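Local coordinates for spectinomycin phosphotransferase (Legionella pneumophila, PDB 3I0Q), which probably transfers a phosphate group from a nucleotide to its substrate, as a member of the aminoglycoside phosphotransferase family, and binds adenine nucleotides and magnesium, at residues N107-N112 / G251-K256. Numbering follows the deposited sequence.
Sequences NGFTQN and GNVWNK
A single water joins G108 to W254: it lies 2.8 Å from the carbonyl O of G108 and accepts a weak bond from the indole NE1 of W254 at 3.1 Å. The same water also reaches the side-chain OD1 of N112, 3.3 Å away, so that three residues meet at one oxygen, which has too few protons to serve all the acceptors around it at once. No direct hydrogen bond runs between 107-112 and 251-256. V253 puts its two methyls to different uses. A chi1 of 62° sets CG1 between the backbone N and the carbonyl carbon and leaves CG2 anti to the N; CG2 lies 3.6 Å from G108 O and also approaches N112 OD1, whereas CG1 comes in at the edge of the F109 ring, in its plane, 3.8 Å from CD2. F109 and V253 cross at roughly a right angle. F109 CE2 meets the CA of G251 obliquely, ring against backbone, at 3.5 Å. At the far end N112 ND2 and K256 NZ, both donors, are merely neighbours.

Within 107-112 the chain is folded back on itself. N107 OD1 accepts from the backbone N of F109 at 2.8 Å, an Asx turn with the donor lying above the carbonyl plane, and N107 O takes both T110 N and Q111 N. F109 and V253 both rest on A215 as well, and the W254 ring meets W118 of helix 115-130. N107 itself belongs to the adenine nucleotide site and touches the bound AMP, and the F109 side chain lies about 7 Å from that of the magnesium ligand N217. With one apolar side-chain pair, methyl-to-oxygen approaches and a shared water in place of direct hydrogen bonds, this mixed surface contact has little directional bonding.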
loop_
_atom_site.group_PDB
_atom_site.type_symbol
_atom_site.label_atom_id
_atom_site.label_comp_id
_atom_site.label_asym_id
_atom_site.label_seq_id
_atom_site.Cartn_x
_atom_site.Cartn_y
_atom_site.Cartn_z
ATOM N N ASN A 107 -3.198 8.553 -9.875
ATOM C CA ASN A 107 -2.421 7.348 -9.591
ATOM C C ASN A 107 -2.558 6.316 -10.697
ATOM O O ASN A 107 -3.224 6.549 -11.695
ATOM C CB ASN A 107 -2.830 6.725 -8.250
ATOM C CG ASN A 107 -4.312 6.431 -8.158
ATOM O OD1 ASN A 107 -4.959 6.076 -9.153
ATOM N ND2 ASN A 107 -4.859 6.558 -6.954
ATOM N N GLY A 108 -1.920 5.169 -10.515
ATOM C CA GLY A 108 -1.976 4.129 -11.529
ATOM C C GLY A 108 -3.353 3.536 -11.731
ATOM O O GLY A 108 -3.561 2.679 -12.595
ATOM N N PHE A 109 -4.300 3.978 -10.921
ATOM C CA PHE A 109 -5.668 3.502 -11.039
ATOM C C PHE A 109 -6.402 4.385 -12.051
ATOM O O PHE A 109 -7.469 4.022 -12.550
ATOM C CB PHE A 109 -6.343 3.550 -9.665
ATOM C CG PHE A 109 -5.952 2.408 -8.757
ATOM C CD1 PHE A 109 -6.145 2.497 -7.382
ATOM C CD2 PHE A 109 -5.444 1.217 -9.286
ATOM C CE1 PHE A 109 -5.850 1.430 -6.546
ATOM C CE2 PHE A 109 -5.145 0.136 -8.451
ATOM C CZ PHE A 109 -5.349 0.241 -7.081
ATOM N N THR A 110 -5.790 5.529 -12.362
ATOM C CA THR A 110 -6.319 6.523 -13.303
ATOM C C THR A 110 -5.358 6.706 -14.458
ATOM O O THR A 110 -5.751 6.640 -15.629
ATOM C CB THR A 110 -6.480 7.922 -12.640
ATOM O OG1 THR A 110 -7.579 7.903 -11.729
ATOM C CG2 THR A 110 -6.708 8.995 -13.688
ATOM N N GLN A 111 -4.102 6.967 -14.111
ATOM C CA GLN A 111 -3.047 7.184 -15.093
ATOM C C GLN A 111 -2.195 5.950 -15.375
ATOM O O GLN A 111 -1.620 5.336 -14.468
ATOM C CB GLN A 111 -2.112 8.303 -14.636
ATOM C CG GLN A 111 -0.918 8.488 -15.559
ATOM C CD GLN A 111 -1.274 9.284 -16.793
ATOM O OE1 GLN A 111 -2.331 9.080 -17.380
ATOM N NE2 GLN A 111 -0.390 10.201 -17.194
ATOM N N ASN A 112 -2.101 5.607 -16.647
ATOM C CA ASN A 112 -1.306 4.478 -17.034
ATOM C C ASN A 112 0.123 4.953 -17.161
ATOM O O ASN A 112 0.369 6.118 -17.479
ATOM C CB ASN A 112 -1.812 3.902 -18.349
ATOM C CG ASN A 112 -2.194 2.446 -18.216
ATOM O OD1 ASN A 112 -2.592 2.002 -17.130
ATOM N ND2 ASN A 112 -2.087 1.690 -19.310
ATOM N N GLY A 251 -6.524 -3.722 -8.608
ATOM C CA GLY A 251 -7.224 -2.573 -9.152
ATOM C C GLY A 251 -7.570 -2.760 -10.608
ATOM O O GLY A 251 -7.832 -1.793 -11.329
ATOM N N ASN A 252 -7.550 -4.014 -11.043
ATOM C CA ASN A 252 -7.869 -4.353 -12.417
ATOM C C ASN A 252 -6.984 -3.616 -13.444
ATOM O O ASN A 252 -7.397 -3.316 -14.572
ATOM C CB ASN A 252 -9.359 -4.075 -12.650
ATOM C CG ASN A 252 -9.909 -4.816 -13.845
ATOM O OD1 ASN A 252 -9.997 -4.259 -14.935
ATOM N ND2 ASN A 252 -10.267 -6.090 -13.651
ATOM N N VAL A 253 -5.750 -3.350 -13.028
ATOM C CA VAL A 253 -4.729 -2.672 -13.834
ATOM C C VAL A 253 -3.388 -3.349 -13.488
ATOM O O VAL A 253 -3.343 -4.166 -12.558
ATOM C CB VAL A 253 -4.658 -1.209 -13.462
ATOM C CG1 VAL A 253 -4.251 -1.082 -12.007
ATOM C CG2 VAL A 253 -3.668 -0.515 -14.341
ATOM N N TRP A 254 -2.307 -3.025 -14.201
ATOM C CA TRP A 254 -1.005 -3.663 -13.923
ATOM C C TRP A 254 -1.129 -5.179 -14.126
ATOM O O TRP A 254 -0.638 -5.995 -13.322
ATOM C CB TRP A 254 -0.547 -3.384 -12.481
ATOM C CG TRP A 254 0.050 -2.034 -12.277
ATOM C CD1 TRP A 254 -0.199 -0.910 -13.013
ATOM C CD2 TRP A 254 0.961 -1.641 -11.248
ATOM N NE1 TRP A 254 0.498 0.156 -12.507
ATOM C CE2 TRP A 254 1.219 -0.262 -11.421
ATOM C CE3 TRP A 254 1.578 -2.312 -10.191
ATOM C CZ2 TRP A 254 2.070 0.459 -10.571
ATOM C CZ3 TRP A 254 2.426 -1.592 -9.341
ATOM C CH2 TRP A 254 2.660 -0.220 -9.539
ATOM N N ASN A 255 -1.802 -5.548 -15.209
ATOM C CA ASN A 255 -2.027 -6.939 -15.534
ATOM C C ASN A 255 -1.678 -7.266 -16.994
ATOM O O ASN A 255 -1.858 -8.404 -17.446
ATOM C CB ASN A 255 -3.485 -7.310 -15.222
ATOM C CG ASN A 255 -4.474 -6.224 -15.620
ATOM O OD1 ASN A 255 -5.683 -6.404 -15.511
ATOM N ND2 ASN A 255 -3.968 -5.097 -16.071
ATOM N N LYS A 256 -1.172 -6.270 -17.723
ATOM C CA LYS A 256 -0.775 -6.463 -19.114
ATOM C C LYS A 256 0.654 -6.971 -19.101
ATOM O O LYS A 256 1.565 -6.237 -18.725
ATOM C CB LYS A 256 -0.833 -5.146 -19.884
ATOM C CG LYS A 256 -2.182 -4.454 -19.830
ATOM C CD LYS A 256 -2.165 -3.244 -20.744
ATOM C CE LYS A 256 -3.494 -2.505 -20.743
ATOM N NZ LYS A 256 -3.449 -1.388 -21.730
HETATM O O HOH W 1 -1.258 2.064 -14.139
#